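Side-chain contacts in tyrosine-protein phosphatase non-receptor type 18 (Homo sapiens, PDB 2OC3), which removes phosphate from phosphotyrosine in proteins, including autophosphorylated tyrosine kinases, through this catalytic domain of the longer protein: residues L180-Q185 against R189-L194; D247-L252 against F262-V267. One frame throughout, in Å; residues are numbered along the deposited sequence.

Interaction 1 (L180-Q185 against R189-L194)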
loop_
_atom_site.group_PDB
_atom_site.type_symbol
_atom_site.label_atom_id
_atom_site.label_comp_id
_atom_site.label_asym_id
_atom_site.label_seq_id
_atom_site.Cartn_x
_atom_site.Cartn_y
_atom_site.Cartn_z
ATOM N N LEU A 180 -5.145 16.639 -5.561
ATOM C CA LEU A 180 -6.471 16.727 -5.028
ATOM C C LEU A 180 -6.505 17.779 -3.936
ATOM O O LEU A 180 -5.515 17.976 -3.229
ATOM C CB LEU A 180 -6.872 15.389 -4.390
ATOM C CG LEU A 180 -6.817 14.177 -5.297
ATOM C CD1 LEU A 180 -7.206 12.866 -4.528
ATOM C CD2 LEU A 180 -7.771 14.379 -6.478
ATOM N N LYS A 181 -7.668 18.409 -3.793
ATOM C CA LYS A 181 -7.986 19.265 -2.645
ATOM C C LYS A 181 -9.042 18.494 -1.884
ATOM O O LYS A 181 -10.072 18.137 -2.466
ATOM C CB LYS A 181 -8.535 20.645 -3.058
ATOM C CG LYS A 181 -9.072 21.445 -1.856
ATOM C CD LYS A 181 -9.305 22.917 -2.163
ATOM C CE LYS A 181 -10.273 23.059 -3.267
ATOM N NZ LYS A 181 -10.715 24.509 -3.420
ATOM N N VAL A 182 -8.786 18.224 -0.603
ATOM C CA VAL A 182 -9.706 17.449 0.251
ATOM C C VAL A 182 -10.156 18.417 1.357
ATOM O O VAL A 182 -9.323 18.988 2.079
ATOM C CB VAL A 182 -9.018 16.238 0.853
ATOM C CG1 VAL A 182 -9.989 15.504 1.735
ATOM C CG2 VAL A 182 -8.433 15.368 -0.263
ATOM N N THR A 183 -11.469 18.623 1.479
ATOM C CA THR A 183 -12.054 19.563 2.427
ATOM C C THR A 183 -12.928 18.814 3.413
ATOM O O THR A 183 -13.807 18.043 3.002
ATOM C CB THR A 183 -12.811 20.697 1.727
ATOM O OG1 THR A 183 -11.879 21.373 0.862
ATOM C CG2 THR A 183 -13.411 21.667 2.745
ATOM N N PHE A 184 -12.687 19.064 4.687
ATOM C CA PHE A 184 -13.424 18.402 5.797
ATOM C C PHE A 184 -13.485 19.401 6.945
ATOM O O PHE A 184 -12.434 19.911 7.376
ATOM C CB PHE A 184 -12.642 17.153 6.220
ATOM C CG PHE A 184 -13.157 16.476 7.481
ATOM C CD1 PHE A 184 -14.323 15.744 7.438
ATOM C CD2 PHE A 184 -12.498 16.614 8.688
ATOM C CE1 PHE A 184 -14.797 15.102 8.580
ATOM C CE2 PHE A 184 -12.971 15.990 9.842
ATOM C CZ PHE A 184 -14.118 15.228 9.773
ATOM N N GLN A 185 -14.688 19.644 7.488
ATOM C CA GLN A 185 -14.846 20.473 8.713
ATOM C C GLN A 185 -14.084 21.797 8.590
ATOM O O GLN A 185 -13.368 22.216 9.498
ATOM C CB GLN A 185 -14.402 19.730 9.975
ATOM C CG GLN A 185 -15.319 18.578 10.313
ATOM C CD GLN A 185 -15.012 17.880 11.629
ATOM O OE1 GLN A 185 -13.900 17.961 12.172
ATOM N NE2 GLN A 185 -16.002 17.143 12.125
ATOM N N ARG A 189 -6.942 20.444 2.560
ATOM C CA ARG A 189 -5.598 19.895 2.457
ATOM C C ARG A 189 -5.319 19.473 1.034
ATOM O O ARG A 189 -6.210 19.030 0.321
ATOM C CB ARG A 189 -5.411 18.638 3.345
ATOM C CG ARG A 189 -5.515 18.914 4.798
ATOM C CD ARG A 189 -5.221 17.632 5.616
ATOM N NE ARG A 189 -5.526 17.886 6.986
ATOM C CZ ARG A 189 -5.585 16.957 7.912
ATOM N NH1 ARG A 189 -5.305 15.688 7.583
ATOM N NH2 ARG A 189 -5.935 17.294 9.148
ATOM N N SER A 190 -4.041 19.541 0.652
ATOM C CA SER A 190 -3.584 18.922 -0.568
ATOM C C SER A 190 -3.239 17.455 -0.307
ATOM O O SER A 190 -2.448 17.130 0.566
ATOM C CB SER A 190 -2.348 19.620 -1.123
ATOM O OG SER A 190 -2.657 20.936 -1.528
ATOM N N VAL A 191 -3.767 16.602 -1.178
ATOM C CA VAL A 191 -3.426 15.167 -1.168
ATOM C C VAL A 191 -3.071 14.800 -2.603
ATOM O O VAL A 191 -3.821 15.115 -3.539
ATOM C CB VAL A 191 -4.561 14.285 -0.655
ATOM C CG1 VAL A 191 -4.180 12.795 -0.759
ATOM C CG2 VAL A 191 -4.870 14.663 0.829
ATOM N N TYR A 192 -1.895 14.220 -2.777
ATOM C CA TYR A 192 -1.466 13.701 -4.067
ATOM C C TYR A 192 -1.773 12.235 -4.172
ATOM O O TYR A 192 -1.487 11.495 -3.211
ATOM C CB TYR A 192 0.032 13.928 -4.242
ATOM C CG TYR A 192 0.399 15.414 -4.385
ATOM C CD1 TYR A 192 0.337 16.020 -5.625
ATOM C CD2 TYR A 192 0.765 16.187 -3.308
ATOM C CE1 TYR A 192 0.635 17.378 -5.799
ATOM C CE2 TYR A 192 1.071 17.581 -3.457
ATOM C CZ TYR A 192 1.010 18.140 -4.725
ATOM O OH TYR A 192 1.306 19.499 -4.916
ATOM N N GLN A 193 -2.307 11.820 -5.315
ATOM C CA GLN A 193 -2.570 10.398 -5.590
ATOM C C GLN A 193 -1.833 9.957 -6.830
ATOM O O GLN A 193 -1.975 10.569 -7.906
ATOM C CB GLN A 193 -4.055 10.171 -5.797
ATOM C CG GLN A 193 -4.460 8.698 -6.026
ATOM C CD GLN A 193 -5.524 8.506 -7.080
ATOM O OE1 GLN A 193 -5.756 9.390 -7.897
ATOM N NE2 GLN A 193 -6.215 7.367 -7.045
ATOM N N LEU A 194 -1.013 8.931 -6.677
ATOM C CA LEU A 194 -0.335 8.335 -7.778
ATOM C C LEU A 194 -1.023 7.039 -8.110
ATOM O O LEU A 194 -1.273 6.263 -7.200
ATOM C CB LEU A 194 1.109 8.077 -7.444
ATOM C CG LEU A 194 2.036 9.291 -7.348
ATOM C CD1 LEU A 194 3.206 9.102 -6.333
ATOM C CD2 LEU A 194 2.562 9.643 -8.713
HETATM O O HOH W 1 -4.281 20.664 -3.614
#
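L180 and V191 form an antiparallel hydrogen-bonded pair: L180 N donates to V191 O at 2.9 Å, and V191 N returns a straighter bond to L180 O, 3.0 Å long with 169° at the hydrogen. L180 O also receives a bond from a water 3.0 Å away that joins S190 OG at 2.7 Å, and S190 CA lies against it in a CA-H...O contact. The L180 side chain packs on L165 of the next strand, its CD1 approaching Q193 CB. At the non-hydrogen-bonded pair K181-S190, both residues point to the opposite face, where a lysine and a small serine suit a partly exposed surface. V182 closes a second hydrogen-bonded pair with R189, V182 N to R189 O 2.9 Å and R189 N to V182 O 2.8 Å. V182 CG2, anti to the carbonyl carbon, meets V191 CG2 at 3.8 Å, two beta-branched valines packing on the buried face. The guanidinium of R189 leads away from 180-185, making a salt bridge with E187, a hydrogen bond to W124 O and a cation-pi contact with W124. These pairs are the rungs of a beta hairpin, strands 175-184 and 187-196, in the mixed central sheet of the tyrosine phosphatase domain.

Interaction 2 (D247-L252 against F262-V267)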
loop_
_atom_site.group_PDB
_atom_site.type_symbol
_atom_site.label_atom_id
_atom_site.label_comp_id
_atom_site.label_asym_id
_atom_site.label_seq_id
_atom_site.Cartn_x
_atom_site.Cartn_y
_atom_site.Cartn_z
ATOM N N ASP A 247 9.886 0.710 -1.576
ATOM C CA ASP A 247 10.158 1.965 -0.897
ATOM C C ASP A 247 11.016 1.744 0.324
ATOM O O ASP A 247 11.921 2.550 0.579
ATOM C CB ASP A 247 8.887 2.670 -0.435
ATOM C CG ASP A 247 9.193 3.964 0.271
ATOM O OD1 ASP A 247 9.478 4.951 -0.444
ATOM O OD2 ASP A 247 9.147 4.006 1.505
ATOM N N TYR A 248 10.712 0.726 1.133
ATOM C CA TYR A 248 11.531 0.402 2.316
ATOM C C TYR A 248 13.013 0.211 1.920
ATOM O O TYR A 248 13.938 0.795 2.538
ATOM C CB TYR A 248 10.954 -0.843 2.979
ATOM C CG TYR A 248 11.603 -1.261 4.287
ATOM C CD1 TYR A 248 10.974 -1.001 5.500
ATOM C CD2 TYR A 248 12.773 -2.015 4.290
ATOM C CE1 TYR A 248 11.539 -1.422 6.705
ATOM C CE2 TYR A 248 13.341 -2.433 5.490
ATOM C CZ TYR A 248 12.716 -2.118 6.676
ATOM O OH TYR A 248 13.236 -2.540 7.894
ATOM N N VAL A 249 13.252 -0.623 0.912
ATOM C CA VAL A 249 14.621 -0.904 0.466
ATOM C C VAL A 249 15.269 0.360 -0.101
ATOM O O VAL A 249 16.465 0.630 0.143
ATOM C CB VAL A 249 14.682 -2.093 -0.486
ATOM C CG1 VAL A 249 16.139 -2.326 -0.973
ATOM C CG2 VAL A 249 14.121 -3.334 0.200
ATOM N N ARG A 250 14.510 1.171 -0.817
ATOM C CA ARG A 250 15.062 2.406 -1.357
ATOM C C ARG A 250 15.423 3.364 -0.240
ATOM O O ARG A 250 16.424 4.070 -0.351
ATOM C CB ARG A 250 14.063 3.052 -2.304
ATOM C CG ARG A 250 14.589 4.278 -3.028
ATOM C CD ARG A 250 13.689 4.671 -4.173
ATOM N NE ARG A 250 14.168 5.921 -4.779
ATOM C CZ ARG A 250 13.859 7.129 -4.324
ATOM N NH1 ARG A 250 13.047 7.334 -3.310
ATOM N NH2 ARG A 250 14.364 8.202 -4.943
ATOM N N GLN A 251 14.645 3.429 0.825
ATOM C CA GLN A 251 14.980 4.286 1.947
ATOM C C GLN A 251 16.268 3.803 2.609
ATOM O O GLN A 251 17.117 4.642 2.972
ATOM C CB GLN A 251 13.850 4.351 2.939
ATOM C CG GLN A 251 12.626 5.086 2.375
ATOM C CD GLN A 251 12.945 6.512 1.928
ATOM O OE1 GLN A 251 13.269 6.793 0.760
ATOM N NE2 GLN A 251 12.839 7.420 2.877
ATOM N N LEU A 252 16.449 2.499 2.758
ATOM C CA LEU A 252 17.732 1.975 3.284
ATOM C C LEU A 252 18.881 2.413 2.392
ATOM O O LEU A 252 19.937 2.848 2.860
ATOM C CB LEU A 252 17.737 0.448 3.376
ATOM C CG LEU A 252 16.832 -0.195 4.427
ATOM C CD1 LEU A 252 16.949 -1.739 4.317
ATOM C CD2 LEU A 252 17.132 0.339 5.837
ATOM N N PHE A 262 22.354 -7.903 4.226
ATOM C CA PHE A 262 21.004 -7.520 3.800
ATOM C C PHE A 262 20.280 -8.704 3.166
ATOM O O PHE A 262 20.824 -9.427 2.307
ATOM C CB PHE A 262 21.058 -6.382 2.803
ATOM C CG PHE A 262 19.707 -6.034 2.215
ATOM C CD1 PHE A 262 18.715 -5.473 3.006
ATOM C CD2 PHE A 262 19.431 -6.293 0.891
ATOM C CE1 PHE A 262 17.445 -5.168 2.446
ATOM C CE2 PHE A 262 18.188 -5.974 0.342
ATOM C CZ PHE A 262 17.216 -5.418 1.142
ATOM N N SER A 263 19.026 -8.876 3.578
ATOM C CA SER A 263 18.211 -9.984 3.152
ATOM C C SER A 263 16.840 -9.434 2.722
ATOM O O SER A 263 16.078 -8.946 3.553
ATOM C CB SER A 263 18.010 -10.936 4.326
ATOM O OG SER A 263 17.085 -11.966 3.994
ATOM N N LEU A 264 16.560 -9.558 1.439
ATOM C CA LEU A 264 15.229 -9.188 0.909
ATOM C C LEU A 264 14.178 -10.176 1.443
ATOM O O LEU A 264 13.029 -9.796 1.727
ATOM C CB LEU A 264 15.283 -9.144 -0.609
ATOM C CG LEU A 264 14.137 -8.536 -1.388
ATOM C CD1 LEU A 264 13.819 -7.149 -0.845
ATOM C CD2 LEU A 264 14.543 -8.457 -2.856
ATOM N N PHE A 265 14.596 -11.424 1.661
ATOM C CA PHE A 265 13.749 -12.450 2.263
ATOM C C PHE A 265 13.224 -11.946 3.605
ATOM O O PHE A 265 12.026 -12.019 3.910
ATOM C CB PHE A 265 14.544 -13.760 2.392
ATOM C CG PHE A 265 13.833 -14.844 3.147
ATOM C CD1 PHE A 265 13.171 -15.865 2.465
ATOM C CD2 PHE A 265 13.840 -14.857 4.521
ATOM C CE1 PHE A 265 12.517 -16.860 3.177
ATOM C CE2 PHE A 265 13.191 -15.850 5.235
ATOM C CZ PHE A 265 12.532 -16.846 4.548
ATOM N N ASP A 266 14.122 -11.425 4.439
ATOM C CA ASP A 266 13.747 -11.016 5.783
ATOM C C ASP A 266 12.788 -9.817 5.749
ATOM O O ASP A 266 11.888 -9.725 6.580
ATOM C CB ASP A 266 14.989 -10.628 6.594
ATOM C CG ASP A 266 15.862 -11.820 6.962
ATOM O OD1 ASP A 266 15.413 -12.986 6.853
ATOM O OD2 ASP A 266 17.022 -11.580 7.384
ATOM N N VAL A 267 12.982 -8.924 4.783
ATOM C CA VAL A 267 12.104 -7.739 4.650
ATOM C C VAL A 267 10.683 -8.183 4.300
ATOM O O VAL A 267 9.724 -7.762 4.940
ATOM C CB VAL A 267 12.623 -6.736 3.596
ATOM C CG1 VAL A 267 11.615 -5.600 3.381
ATOM C CG2 VAL A 267 14.022 -6.187 4.017
#
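The packing of helix 238-254 against the start of helix 264-272 joins two helices of the phosphatase domain through aliphatic and aromatic side chains. V249 is at the middle of it. Both its methyls approach F262 CZ from one side of the ring plane: CG2 at the edge and near the plane, 3.8 Å away, and CG1 farther out of the plane, at 3.9 Å. CG2 also touches L264 CD1 at 4.0 Å, the valine and leucine side chains crossing at about a right angle. A compact, branched valine can thus meet two larger partners from a helix surface. One turn along, L252 brings CD1 to F262 CE1 at 3.9 Å. F262 lies just ahead of the second helix, with CG anti to its backbone N (chi1 174°), a setting that directs the ring to the first helix; F15 meets that ring edge-to-face.

The helix start itself is N-capped by S263, whose OG accepts from D266 N at 3.0 Å, a role for which a short hydroxyl side chain is well fitted. A turn into this helix, V267 CG1 approaches Y248 CD2 at 3.9 Å, and its CG2 lies 4.1 Å from Y248 CE2. V267 meets the Y248 ring obliquely; the tyrosine, at a partly exposed position, also packs on V99. F296 of helix 282-296 adjoins V249, and Y289 of that helix adjoins L264.

Interactions 1 and 2 lie on opposite sides of the chain's centre, their own centres about 30 Å apart, and share no secondary-structure element. Both are partly buried, yet they are held differently. In 180-185 with 189-194 the backbones do the joining, and side chains sort themselves between a buried sheet face and a more exposed one carrying lysine and serine. In 247-252 with 262-267 the backbones stay well apart, and side-chain packing spans the gap; the polar cap serves one helix alone. Interaction 1 therefore joins neighbouring strands within a sheet, whereas interaction 2 fastens two helices separated by a short connection, away from the annotated substrate-binding residues.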